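Local coordinates for protein carbon monoxide dehydrogenase (PDB 6T7J) that catalyses the reversible oxidation of carbon monoxide to carbon dioxide at a nickel-iron-sulfur cluster, here without its nickel, probably passing the electrons on through further iron-sulfur clusters, at residues Val446-Cys451 with Ser551-Met556; Leu475-Gly480 with Leu517-Cys522; Asn88-Ile93 with His202-Gly207; Val188-Ile193 with Ser223-Trp228. All blocks are in the same frame, centred on the assembly; numbering follows the deposited sequence.

Contact 1: Val446-Cys451 with Ser551-Met556. With MSK (Broken Fe4S4 cluster), chain F.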
loop_
_atom_site.group_PDB
_atom_site.type_symbol
_atom_site.label_atom_id
_atom_site.label_comp_id
_atom_site.label_asym_id
_atom_site.label_seq_id
_atom_site.Cartn_x
_atom_site.Cartn_y
_atom_site.Cartn_z
ATOM N N VAL A 446 -28.013 14.384 6.733
ATOM C CA VAL A 446 -27.086 14.018 5.669
ATOM C C VAL A 446 -25.716 14.598 5.984
ATOM O O VAL A 446 -25.587 15.798 6.251
ATOM C CB VAL A 446 -27.570 14.487 4.285
ATOM C CG1 VAL A 446 -26.481 14.266 3.245
ATOM C CG2 VAL A 446 -28.832 13.738 3.893
ATOM N N GLY A 447 -24.697 13.742 5.956
ATOM C CA GLY A 447 -23.324 14.182 6.091
ATOM C C GLY A 447 -22.667 14.416 4.746
ATOM O O GLY A 447 -22.595 13.510 3.911
ATOM N N ILE A 448 -22.191 15.635 4.523
ATOM C CA ILE A 448 -21.499 16.006 3.297
ATOM C C ILE A 448 -20.028 16.234 3.622
ATOM O O ILE A 448 -19.686 16.976 4.556
ATOM C CB ILE A 448 -22.135 17.239 2.635
ATOM C CG1 ILE A 448 -23.660 17.178 2.763
ATOM C CG2 ILE A 448 -21.756 17.289 1.172
ATOM C CD1 ILE A 448 -24.378 18.342 2.112
ATOM N N VAL A 449 -19.161 15.567 2.869
ATOM C CA VAL A 449 -17.727 15.541 3.103
ATOM C C VAL A 449 -17.030 15.597 1.750
ATOM O O VAL A 449 -17.673 15.594 0.698
ATOM C CB VAL A 449 -17.290 14.280 3.881
ATOM C CG1 VAL A 449 -18.084 14.132 5.175
ATOM C CG2 VAL A 449 -17.457 13.042 3.012
ATOM N N GLY A 450 -15.708 15.643 1.777
ATOM C CA GLY A 450 -14.926 15.391 0.585
ATOM C C GLY A 450 -14.083 16.579 0.171
ATOM O O GLY A 450 -14.028 17.614 0.840
ATOM N N CYS A 451 -13.446 16.419 -0.983
ATOM C CA CYS A 451 -12.393 17.272 -1.500
ATOM C C CYS A 451 -12.958 18.318 -2.464
ATOM O O CYS A 451 -14.167 18.578 -2.489
ATOM C CB CYS A 451 -11.348 16.384 -2.178
ATOM S SG CYS A 451 -11.067 14.819 -1.330
ATOM N N SER A 551 -22.617 12.081 1.483
ATOM C CA SER A 551 -22.284 12.508 0.130
ATOM C C SER A 551 -20.881 13.093 0.080
ATOM O O SER A 551 -20.463 13.808 0.995
ATOM C CB SER A 551 -23.291 13.539 -0.388
ATOM O OG SER A 551 -22.653 14.466 -1.250
ATOM N N ALA A 552 -20.171 12.787 -1.008
ATOM C CA ALA A 552 -18.898 13.417 -1.357
ATOM C C ALA A 552 -19.065 14.031 -2.742
ATOM O O ALA A 552 -18.788 13.378 -3.761
ATOM C CB ALA A 552 -17.750 12.411 -1.324
ATOM N N PRO A 553 -19.515 15.285 -2.828
ATOM C CA PRO A 553 -19.909 15.828 -4.139
ATOM C C PRO A 553 -18.746 16.108 -5.075
ATOM O O PRO A 553 -18.934 16.057 -6.296
ATOM C CB PRO A 553 -20.654 17.122 -3.776
ATOM C CG PRO A 553 -20.922 17.040 -2.305
ATOM C CD PRO A 553 -19.818 16.215 -1.730
ATOM N N GLU A 554 -17.559 16.423 -4.558
ATOM C CA GLU A 554 -16.451 16.876 -5.397
ATOM C C GLU A 554 -15.145 16.213 -4.976
ATOM O O GLU A 554 -14.074 16.830 -5.018
ATOM C CB GLU A 554 -16.318 18.400 -5.353
ATOM C CG GLU A 554 -17.615 19.152 -5.627
ATOM C CD GLU A 554 -17.518 20.634 -5.320
ATOM O OE1 GLU A 554 -16.391 21.172 -5.309
ATOM O OE2 GLU A 554 -18.572 21.262 -5.095
ATOM N N TRP A 555 -15.211 14.943 -4.588
ATOM C CA TRP A 555 -14.053 14.258 -4.030
ATOM C C TRP A 555 -12.952 14.080 -5.077
ATOM O O TRP A 555 -13.197 14.067 -6.286
ATOM C CB TRP A 555 -14.457 12.896 -3.466
ATOM C CG TRP A 555 -14.784 11.884 -4.521
ATOM C CD1 TRP A 555 -16.002 11.656 -5.090
ATOM C CD2 TRP A 555 -13.874 10.958 -5.133
ATOM N NE1 TRP A 555 -15.909 10.649 -6.020
ATOM C CE2 TRP A 555 -14.615 10.204 -6.066
ATOM C CE3 TRP A 555 -12.509 10.693 -4.983
ATOM C CZ2 TRP A 555 -14.034 9.204 -6.844
ATOM C CZ3 TRP A 555 -11.936 9.702 -5.757
ATOM C CH2 TRP A 555 -12.697 8.970 -6.676
ATOM N N MET A 556 -11.717 13.944 -4.585
ATOM C CA MET A 556 -10.577 13.616 -5.440
ATOM C C MET A 556 -9.548 12.702 -4.791
ATOM O O MET A 556 -8.819 12.022 -5.523
ATOM C CB MET A 556 -9.865 14.893 -5.914
ATOM C CG MET A 556 -9.147 15.671 -4.815
ATOM S SD MET A 556 -7.450 15.136 -4.489
ATOM C CE MET A 556 -7.156 15.911 -2.898
HETATM S S1 MSK F . -8.153 18.402 2.874
HETATM S S3 MSK F . -8.927 15.243 1.655
HETATM S S4 MSK F . -9.014 17.930 -0.477
HETATM S S5 MSK F . -11.142 17.528 2.211
HETATM FE FE1 MSK F . -8.466 16.900 4.533
HETATM FE FE2 MSK F . -9.810 18.891 1.316
HETATM FE FE3 MSK F . -10.310 16.382 0.336
HETATM FE FE4 MSK F . -7.796 17.069 1.071
#
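Ser551 lies beside Ile448 on a parallel strand and is gripped by two backbone bonds: its N-H reaches Gly447 O at 2.8 Å, and Ser551 O takes the N-H of Val449, N to O 2.9 Å, nearly straight (164°). Its OG sits 3.8 Å from Ile448 CG2 but bonds to His575. Ala552 follows with CA 3.2 Å from Val449 O, a CA-H...O contact close to linear. The Pro553 ring then crosses the Ile448 side chain at about a right angle, CG 3.6 Å from Ile448 CG2; this methyl, anti to the backbone N, points at the ring. Glu554 turns its carboxylate to Asn459 and His462. Trp555 sends its indole away from the strand, with NE1 bonded to Val578 O. The Met556 N-H points almost straight (169°) at Cys451 SG, N to SG 3.4 Å, while its CG packs 3.5 Å from Cys451 CB and its CE lies near sulfur S4 of the broken cluster. Cys451 SG binds iron FE3 at 2.4 Å. A serine in place of Cys451 would probably weaken the hold on that iron and leave the Met556 N-H without its sulfur acceptor. Where the two parallel strands run out into loops at the metal site, the sulfur that binds FE3 also receives an N-H, which is likely to temper its electron donation to the iron.

Contact 2: Leu475-Gly480 with Leu517-Cys522. With MSK (Broken Fe4S4 cluster), chain F.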
loop_
_atom_site.group_PDB
_atom_site.type_symbol
_atom_site.label_atom_id
_atom_site.label_comp_id
_atom_site.label_asym_id
_atom_site.label_seq_id
_atom_site.Cartn_x
_atom_site.Cartn_y
_atom_site.Cartn_z
ATOM N N LEU A 475 -31.595 18.056 7.878
ATOM C CA LEU A 475 -30.459 18.583 8.622
ATOM C C LEU A 475 -29.157 18.153 7.959
ATOM O O LEU A 475 -28.888 16.952 7.804
ATOM C CB LEU A 475 -30.513 18.112 10.073
ATOM C CG LEU A 475 -29.335 18.485 10.975
ATOM C CD1 LEU A 475 -29.145 19.996 11.038
ATOM C CD2 LEU A 475 -29.536 17.910 12.368
ATOM N N VAL A 476 -28.354 19.137 7.574
ATOM C CA VAL A 476 -27.092 18.940 6.878
ATOM C C VAL A 476 -25.965 19.080 7.887
ATOM O O VAL A 476 -25.833 20.130 8.533
ATOM C CB VAL A 476 -26.938 19.952 5.730
ATOM C CG1 VAL A 476 -25.582 19.852 5.091
ATOM C CG2 VAL A 476 -28.009 19.731 4.691
ATOM N N VAL A 477 -25.154 18.039 8.049
ATOM C CA VAL A 477 -23.896 18.142 8.770
ATOM C C VAL A 477 -22.793 17.783 7.788
ATOM O O VAL A 477 -23.052 17.230 6.718
ATOM C CB VAL A 477 -23.837 17.237 10.017
ATOM C CG1 VAL A 477 -25.092 17.403 10.858
ATOM C CG2 VAL A 477 -23.643 15.787 9.613
ATOM N N GLY A 478 -21.558 18.113 8.135
ATOM C CA GLY A 478 -20.483 17.748 7.225
ATOM C C GLY A 478 -19.120 18.186 7.707
ATOM O O GLY A 478 -18.981 18.947 8.671
ATOM N N THR A 479 -18.109 17.702 6.985
ATOM C CA THR A 479 -16.709 17.925 7.338
ATOM C C THR A 479 -15.913 18.394 6.126
ATOM O O THR A 479 -16.397 18.399 4.991
ATOM C CB THR A 479 -16.042 16.661 7.903
ATOM O OG1 THR A 479 -15.653 15.802 6.822
ATOM C CG2 THR A 479 -16.978 15.909 8.843
ATOM N N GLY A 480 -14.671 18.799 6.398
ATOM C CA GLY A 480 -13.663 19.015 5.378
ATOM C C GLY A 480 -13.915 20.218 4.485
ATOM O O GLY A 480 -14.456 21.257 4.897
ATOM N N LEU A 517 -24.209 22.048 9.905
ATOM C CA LEU A 517 -23.370 21.818 11.077
ATOM C C LEU A 517 -21.963 21.418 10.638
ATOM O O LEU A 517 -21.757 20.337 10.067
ATOM C CB LEU A 517 -23.992 20.758 11.986
ATOM C CG LEU A 517 -25.391 21.089 12.522
ATOM C CD1 LEU A 517 -25.823 20.090 13.582
ATOM C CD2 LEU A 517 -25.446 22.509 13.069
ATOM N N HIS A 518 -21.001 22.296 10.916
ATOM C CA HIS A 518 -19.584 22.018 10.702
ATOM C C HIS A 518 -19.104 21.079 11.800
ATOM O O HIS A 518 -19.003 21.479 12.965
ATOM C CB HIS A 518 -18.790 23.321 10.710
ATOM C CG HIS A 518 -17.376 23.178 10.242
ATOM N ND1 HIS A 518 -16.734 21.961 10.156
ATOM C CD2 HIS A 518 -16.474 24.107 9.843
ATOM C CE1 HIS A 518 -15.499 22.146 9.725
ATOM N NE2 HIS A 518 -15.316 23.438 9.525
ATOM N N MET A 519 -18.796 19.833 11.441
ATOM C CA MET A 519 -18.394 18.833 12.417
ATOM C C MET A 519 -16.890 18.572 12.421
ATOM O O MET A 519 -16.431 17.681 13.142
ATOM C CB MET A 519 -19.166 17.534 12.180
ATOM C CG MET A 519 -20.664 17.698 12.368
ATOM S SD MET A 519 -21.557 16.143 12.531
ATOM C CE MET A 519 -21.126 15.672 14.205
ATOM N N GLY A 520 -16.112 19.327 11.641
ATOM C CA GLY A 520 -14.665 19.333 11.765
ATOM C C GLY A 520 -13.980 18.929 10.466
ATOM O O GLY A 520 -14.420 19.295 9.374
ATOM N N SER A 521 -12.895 18.168 10.606
ATOM C CA SER A 521 -11.983 17.845 9.523
ATOM C C SER A 521 -12.298 16.465 8.946
ATOM O O SER A 521 -13.294 15.827 9.301
ATOM C CB SER A 521 -10.540 17.924 10.025
ATOM O OG SER A 521 -10.311 16.983 11.061
ATOM N N CYS A 522 -11.424 15.993 8.050
ATOM C CA CYS A 522 -11.667 14.730 7.357
ATOM C C CYS A 522 -11.655 13.550 8.319
ATOM O O CYS A 522 -12.438 12.607 8.157
ATOM C CB CYS A 522 -10.631 14.527 6.252
ATOM S SG CYS A 522 -11.157 15.106 4.626
HETATM S S1 MSK F . -8.153 18.402 2.874
HETATM S S3 MSK F . -8.927 15.243 1.655
HETATM S S4 MSK F . -9.014 17.930 -0.477
HETATM S S5 MSK F . -11.142 17.528 2.211
HETATM FE FE1 MSK F . -8.466 16.900 4.533
HETATM FE FE2 MSK F . -9.810 18.891 1.316
HETATM FE FE3 MSK F . -10.310 16.382 0.336
HETATM FE FE4 MSK F . -7.796 17.069 1.071
#
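Val477 and Leu517 are paired in register on neighbouring parallel strands, and their side chains make the close-packed part of the contact. Val477 CG1 lies 3.7 Å from Leu517 CB; on the same valine, Met519 SD comes within 3.6 Å of both CB and CG2, brought there by a chain extended to the sulfur. More loosely, Leu475 CD1 meets Leu517 CG at 4.2 Å, the two leucines crossing at about a right angle. An alanine in place of Leu517 would probably open a gap beside Val477 CG1 and leave Leu475 CD1 without its partner in 517-522. The backbone holds on further: Met519 N-H reaches Gly478 O at 2.9 Å, almost straight (175°), and Gly480 N bonds to Gly520 O. The His518 ring accepts the Gly520 N-H on ND1 and bonds through NE2 to Asn308. Toward the cluster, still buried, side-chain packing gives way to backbone: Thr479 CB rests 3.2 Å from Ser521 O, while the CB atoms of Ser521 and Cys522 point away from 475-480. Neighbouring parallel strands whose C-terminal ends open into loops at a bound cofactor are typical of Rossmann-like alpha/beta domains; here one loop brings Cys522 SG to 3.2 Å from iron FE1.

Contact 3: Asn88-Ile93 with His202-Gly207. With SF4 (iron/sulfur cluster), chain D.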
loop_
_atom_site.group_PDB
_atom_site.type_symbol
_atom_site.label_atom_id
_atom_site.label_comp_id
_atom_site.label_asym_id
_atom_site.label_seq_id
_atom_site.Cartn_x
_atom_site.Cartn_y
_atom_site.Cartn_z
ATOM N N ASN A 88 -7.367 -1.823 -8.410
ATOM C CA ASN A 88 -6.998 -0.412 -8.366
ATOM C C ASN A 88 -7.800 0.332 -7.302
ATOM O O ASN A 88 -7.248 1.150 -6.547
ATOM C CB ASN A 88 -7.190 0.218 -9.748
ATOM C CG ASN A 88 -6.293 -0.407 -10.809
ATOM O OD1 ASN A 88 -5.269 -1.014 -10.496
ATOM N ND2 ASN A 88 -6.676 -0.256 -12.071
ATOM N N LEU A 89 -9.101 0.039 -7.201
ATOM C CA LEU A 89 -9.904 0.659 -6.150
ATOM C C LEU A 89 -9.426 0.234 -4.763
ATOM O O LEU A 89 -9.424 1.040 -3.820
ATOM C CB LEU A 89 -11.381 0.311 -6.339
ATOM C CG LEU A 89 -12.351 1.247 -5.617
ATOM C CD1 LEU A 89 -12.483 2.565 -6.370
ATOM C CD2 LEU A 89 -13.710 0.589 -5.435
ATOM N N LEU A 90 -9.025 -1.032 -4.619
ATOM C CA LEU A 90 -8.499 -1.504 -3.344
ATOM C C LEU A 90 -7.249 -0.731 -2.951
ATOM O O LEU A 90 -7.057 -0.402 -1.774
ATOM C CB LEU A 90 -8.201 -3.001 -3.420
ATOM C CG LEU A 90 -7.794 -3.630 -2.089
ATOM C CD1 LEU A 90 -8.824 -3.267 -1.060
ATOM C CD2 LEU A 90 -7.658 -5.140 -2.190
ATOM N N ARG A 91 -6.387 -0.427 -3.921
ATOM C CA ARG A 91 -5.187 0.340 -3.596
ATOM C C ARG A 91 -5.528 1.784 -3.243
ATOM O O ARG A 91 -4.856 2.390 -2.399
ATOM C CB ARG A 91 -4.184 0.276 -4.747
ATOM C CG ARG A 91 -3.541 -1.096 -4.891
ATOM C CD ARG A 91 -2.175 -1.033 -5.547
ATOM N NE ARG A 91 -1.532 -2.343 -5.541
ATOM C CZ ARG A 91 -0.449 -2.651 -6.247
ATOM N NH1 ARG A 91 0.122 -1.739 -7.021
ATOM N NH2 ARG A 91 0.063 -3.875 -6.177
ATOM N N MET A 92 -6.575 2.343 -3.854
ATOM C CA MET A 92 -7.043 3.663 -3.426
ATOM C C MET A 92 -7.491 3.637 -1.966
ATOM O O MET A 92 -7.138 4.523 -1.170
ATOM C CB MET A 92 -8.183 4.138 -4.328
ATOM C CG MET A 92 -7.792 4.349 -5.780
ATOM S SD MET A 92 -9.085 5.176 -6.726
ATOM C CE MET A 92 -8.535 6.880 -6.630
ATOM N N ILE A 93 -8.283 2.625 -1.600
ATOM C CA ILE A 93 -8.726 2.489 -0.213
ATOM C C ILE A 93 -7.527 2.333 0.715
ATOM O O ILE A 93 -7.480 2.925 1.802
ATOM C CB ILE A 93 -9.702 1.306 -0.070
ATOM C CG1 ILE A 93 -11.003 1.585 -0.821
ATOM C CG2 ILE A 93 -9.986 1.023 1.404
ATOM C CD1 ILE A 93 -11.933 0.398 -0.871
ATOM N N HIS A 202 -0.918 -6.581 -0.618
ATOM C CA HIS A 202 -0.592 -7.956 -0.992
ATOM C C HIS A 202 -1.634 -8.551 -1.938
ATOM O O HIS A 202 -1.276 -9.229 -2.906
ATOM C CB HIS A 202 -0.452 -8.823 0.263
ATOM C CG HIS A 202 -0.248 -10.281 -0.021
ATOM N ND1 HIS A 202 -0.722 -11.273 0.811
ATOM C CD2 HIS A 202 0.379 -10.913 -1.041
ATOM C CE1 HIS A 202 -0.397 -12.454 0.315
ATOM N NE2 HIS A 202 0.270 -12.264 -0.810
ATOM N N ARG A 203 -2.921 -8.306 -1.677
ATOM C CA ARG A 203 -3.983 -8.898 -2.488
ATOM C C ARG A 203 -3.926 -8.401 -3.927
ATOM O O ARG A 203 -4.158 -9.170 -4.868
ATOM C CB ARG A 203 -5.348 -8.584 -1.877
ATOM C CG ARG A 203 -5.730 -9.446 -0.690
ATOM C CD ARG A 203 -7.126 -9.095 -0.189
ATOM N NE ARG A 203 -7.493 -9.868 0.995
ATOM C CZ ARG A 203 -8.280 -10.939 0.978
ATOM N NH1 ARG A 203 -8.553 -11.578 2.107
ATOM N NH2 ARG A 203 -8.791 -11.372 -0.166
ATOM N N THR A 204 -3.627 -7.117 -4.117
ATOM C CA THR A 204 -3.541 -6.528 -5.446
ATOM C C THR A 204 -2.251 -6.881 -6.173
ATOM O O THR A 204 -2.154 -6.632 -7.381
ATOM C CB THR A 204 -3.670 -5.008 -5.352
ATOM O OG1 THR A 204 -2.565 -4.485 -4.603
ATOM C CG2 THR A 204 -4.970 -4.632 -4.662
ATOM N N HIS A 205 -1.262 -7.434 -5.471
ATOM C CA HIS A 205 -0.056 -7.934 -6.117
ATOM C C HIS A 205 -0.428 -8.938 -7.201
ATOM O O HIS A 205 -1.462 -9.611 -7.121
ATOM C CB HIS A 205 0.858 -8.579 -5.072
ATOM C CG HIS A 205 2.223 -8.925 -5.578
ATOM N ND1 HIS A 205 2.468 -10.030 -6.365
ATOM C CD2 HIS A 205 3.423 -8.329 -5.382
ATOM C CE1 HIS A 205 3.757 -10.089 -6.647
ATOM N NE2 HIS A 205 4.360 -9.069 -6.061
ATOM N N ILE A 206 0.408 -9.019 -8.242
ATOM C CA ILE A 206 0.083 -9.893 -9.362
ATOM C C ILE A 206 -0.055 -11.326 -8.870
ATOM O O ILE A 206 0.767 -11.821 -8.087
ATOM C CB ILE A 206 1.135 -9.786 -10.478
ATOM C CG1 ILE A 206 0.792 -10.792 -11.576
ATOM C CG2 ILE A 206 2.542 -10.042 -9.941
ATOM C CD1 ILE A 206 1.469 -10.551 -12.875
ATOM N N GLY A 207 -1.125 -11.988 -9.300
ATOM C CA GLY A 207 -1.311 -13.391 -8.988
ATOM C C GLY A 207 -1.695 -13.700 -7.559
ATOM O O GLY A 207 -1.365 -14.780 -7.062
HETATM FE FE1 SF4 D . -1.636 -8.663 -14.888
HETATM FE FE2 SF4 D . -1.752 -6.006 -14.265
HETATM FE FE3 SF4 D . -0.935 -6.769 -16.821
HETATM FE FE4 SF4 D . 0.535 -7.214 -14.520
HETATM S S1 SF4 D . 0.025 -5.177 -15.466
HETATM S S2 SF4 D . 0.190 -8.692 -16.278
HETATM S S3 SF4 D . -1.000 -7.702 -12.900
HETATM S S4 SF4 D . -3.001 -7.087 -15.870
#
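The guanidinium of Arg91 meets Thr204 at its edge: OG1 lies in the guanidinium plane and takes the N-H of NE at 2.6 Å, with an angle of 157°. A second, weak bond runs from NH2 to the same oxygen at 3.1 Å, so two N-H groups converge on one hydroxyl. The contact joins two helices of the helical region beside the iron-sulfur clusters, helix 81-115 and the C-terminal end of helix 193-203 with the loop that follows. The arginine arrives by an extended chain from CG to NE, while Thr204 OG1 sits between its own backbone N and carbonyl carbon (chi1 63°). That oxygen also bonds back to Cys200 O, one helical turn earlier, which holds its rotation, so the hydroxyl is bonded both to Cys200 O and to the arginine. The same torsion turns the methyl of Thr204 to Leu90, CG2 lying 3.7 Å from Leu90 CD2, and that leucine methyl also approaches Arg203 CB at 4.2 Å. One threonine therefore presents its hydroxyl to an arginine and its methyl to a leucine. The same NH2 of Arg91 forms a salt bridge with Glu558 of the second subunit, so the charged end ties this helix pair to the dimer partner. Arg203 is held by Asp209 and Glu199. Farther along, His205 ND1 bonds to Ile206 O, and Ile206 runs on to the iron-sulfur cluster, where its CD1 stands 3.8 Å from sulfur S3.

Contact 4: Val188-Ile193 with Ser223-Trp228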
loop_
_atom_site.group_PDB
_atom_site.type_symbol
_atom_site.label_atom_id
_atom_site.label_comp_id
_atom_site.label_asym_id
_atom_site.label_seq_id
_atom_site.Cartn_x
_atom_site.Cartn_y
_atom_site.Cartn_z
ATOM N N VAL A 188 -15.846 -8.914 7.758
ATOM C CA VAL A 188 -15.048 -7.746 7.411
ATOM C C VAL A 188 -14.565 -7.002 8.657
ATOM O O VAL A 188 -14.161 -5.845 8.571
ATOM C CB VAL A 188 -15.828 -6.804 6.473
ATOM C CG1 VAL A 188 -16.231 -7.532 5.198
ATOM C CG2 VAL A 188 -17.051 -6.241 7.182
ATOM N N LEU A 189 -14.607 -7.649 9.816
ATOM C CA LEU A 189 -14.149 -7.014 11.043
ATOM C C LEU A 189 -12.653 -6.737 10.952
ATOM O O LEU A 189 -11.869 -7.676 10.741
ATOM C CB LEU A 189 -14.453 -7.893 12.254
ATOM C CG LEU A 189 -15.899 -7.882 12.756
ATOM C CD1 LEU A 189 -16.112 -8.943 13.822
ATOM C CD2 LEU A 189 -16.278 -6.507 13.282
ATOM N N PRO A 190 -12.215 -5.488 11.088
ATOM C CA PRO A 190 -10.782 -5.195 11.002
ATOM C C PRO A 190 -10.043 -5.628 12.258
ATOM O O PRO A 190 -10.568 -5.561 13.372
ATOM C CB PRO A 190 -10.743 -3.674 10.830
ATOM C CG PRO A 190 -11.988 -3.196 11.496
ATOM C CD PRO A 190 -13.024 -4.273 11.295
ATOM N N ARG A 191 -8.801 -6.068 12.064
ATOM C CA ARG A 191 -7.984 -6.629 13.133
ATOM C C ARG A 191 -6.862 -5.701 13.577
ATOM O O ARG A 191 -6.727 -5.419 14.771
ATOM C CB ARG A 191 -7.408 -7.978 12.682
ATOM C CG ARG A 191 -8.467 -8.952 12.182
ATOM C CD ARG A 191 -7.906 -9.907 11.143
ATOM N NE ARG A 191 -7.533 -9.216 9.913
ATOM C CZ ARG A 191 -7.097 -9.825 8.815
ATOM N NH1 ARG A 191 -6.778 -9.112 7.743
ATOM N NH2 ARG A 191 -6.977 -11.145 8.787
ATOM N N ALA A 192 -6.042 -5.226 12.643
ATOM C CA ALA A 192 -5.014 -4.233 12.932
ATOM C C ALA A 192 -4.827 -3.383 11.684
ATOM O O ALA A 192 -4.738 -3.923 10.578
ATOM C CB ALA A 192 -3.695 -4.892 13.347
ATOM N N ILE A 193 -4.755 -2.064 11.869
ATOM C CA ILE A 193 -4.910 -1.133 10.749
ATOM C C ILE A 193 -3.807 -1.333 9.716
ATOM O O ILE A 193 -4.073 -1.571 8.527
ATOM C CB ILE A 193 -4.934 0.318 11.259
ATOM C CG1 ILE A 193 -5.843 0.454 12.481
ATOM C CG2 ILE A 193 -5.409 1.223 10.164
ATOM C CD1 ILE A 193 -5.814 1.841 13.111
ATOM N N SER A 223 -11.398 -0.062 5.121
ATOM C CA SER A 223 -12.105 1.187 5.374
ATOM C C SER A 223 -12.650 1.227 6.795
ATOM O O SER A 223 -12.651 2.283 7.437
ATOM C CB SER A 223 -13.234 1.361 4.362
ATOM O OG SER A 223 -14.351 0.563 4.719
ATOM N N LEU A 224 -13.116 0.085 7.304
ATOM C CA LEU A 224 -13.594 0.043 8.683
ATOM C C LEU A 224 -12.448 0.243 9.665
ATOM O O LEU A 224 -12.611 0.922 10.686
ATOM C CB LEU A 224 -14.316 -1.276 8.950
ATOM C CG LEU A 224 -15.683 -1.416 8.280
ATOM C CD1 LEU A 224 -16.320 -2.761 8.614
ATOM C CD2 LEU A 224 -16.594 -0.266 8.680
ATOM N N ALA A 225 -11.282 -0.345 9.376
ATOM C CA ALA A 225 -10.097 -0.062 10.183
ATOM C C ALA A 225 -9.775 1.428 10.195
ATOM O O ALA A 225 -9.283 1.951 11.201
ATOM C CB ALA A 225 -8.897 -0.857 9.669
ATOM N N ASP A 226 -10.036 2.122 9.088
ATOM C CA ASP A 226 -9.840 3.571 9.065
ATOM C C ASP A 226 -10.879 4.282 9.929
ATOM O O ASP A 226 -10.538 4.945 10.916
ATOM C CB ASP A 226 -9.893 4.089 7.623
ATOM C CG ASP A 226 -9.701 5.606 7.526
ATOM O OD1 ASP A 226 -9.462 6.268 8.560
ATOM O OD2 ASP A 226 -9.785 6.141 6.399
ATOM N N GLY A 227 -12.157 4.154 9.568
ATOM C CA GLY A 227 -13.169 5.041 10.120
ATOM C C GLY A 227 -13.433 4.809 11.595
ATOM O O GLY A 227 -13.499 5.758 12.381
ATOM N N TRP A 228 -13.594 3.550 11.990
ATOM C CA TRP A 228 -13.970 3.211 13.355
ATOM C C TRP A 228 -12.770 3.000 14.274
ATOM O O TRP A 228 -12.947 2.542 15.407
ATOM C CB TRP A 228 -14.856 1.964 13.356
ATOM C CG TRP A 228 -16.271 2.255 12.964
ATOM C CD1 TRP A 228 -16.845 2.040 11.746
ATOM C CD2 TRP A 228 -17.289 2.828 13.793
ATOM N NE1 TRP A 228 -18.160 2.439 11.765
ATOM C CE2 TRP A 228 -18.457 2.927 13.012
ATOM C CE3 TRP A 228 -17.329 3.260 15.122
ATOM C CZ2 TRP A 228 -19.651 3.443 13.513
ATOM C CZ3 TRP A 228 -18.513 3.776 15.619
ATOM C CH2 TRP A 228 -19.658 3.861 14.817
#
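Pro190 and Ala225 bring the two segments closest, in a contact of van der Waals packing between apolar side chains, with some carbons resting on backbone N and O, and no hydrogen bond across it. Carbon-to-carbon packing of side chains comes first. Pro190 CB lies 3.6 Å from Ala225 CB, and the proline ring crosses the Leu224 side chain at about a right angle, its CG 3.9 Å from Leu224 CB. Leu224, its CG anti to the carbonyl carbon (chi1 -72°), reaches back along the loop, and its CD1 touches Val188 CG2 at 3.8 Å. Ile193 CG2 is looser, 4.1 Å from Ala225 CB. Next come side chains against the helix backbone: Pro190 CG rests 3.6 Å from Ala225 N, and Ile193 CD1 stands 4.0 Å from Ala225 O. The small methyl of Ala225 probably allows the ring to come so near. Polar groups turn to other partners, Arg191 to Glu196 and Glu199, Asp226 to Ser562, His100 and Ser231. Residues 188-192, in the connection from helix 177-186 to helix 193-203 with Ala192 as N-cap, are thus laid along helix 212-242; Trp183 of helix 177-186 packs on Val188 and Leu224, and Ala569 of helix 558-569 also meets Leu224.

In the fold
Contacts 1 and 2 belong to one parallel sheet, with strands 444-448 and 474-478 as neighbours: their centres are 10 Å apart, and Ile448 N lies 2.8 Å from Val477 O in a probable hydrogen bond. Contact 2 is nested within the loop closed by contact 1, and both reach the broken cluster, through Cys451 and Cys522. Contacts 3 and 4 lie among the helices, about 17 Å apart between centres, touching where Ile93 CG2 packs 4.1 Å from Ser223 N; their segments alternate along the chain. Contact 3, about 24 Å between centres from contact 1, adjoins an Fe4S4 cluster through Ile206; both touch the second subunit.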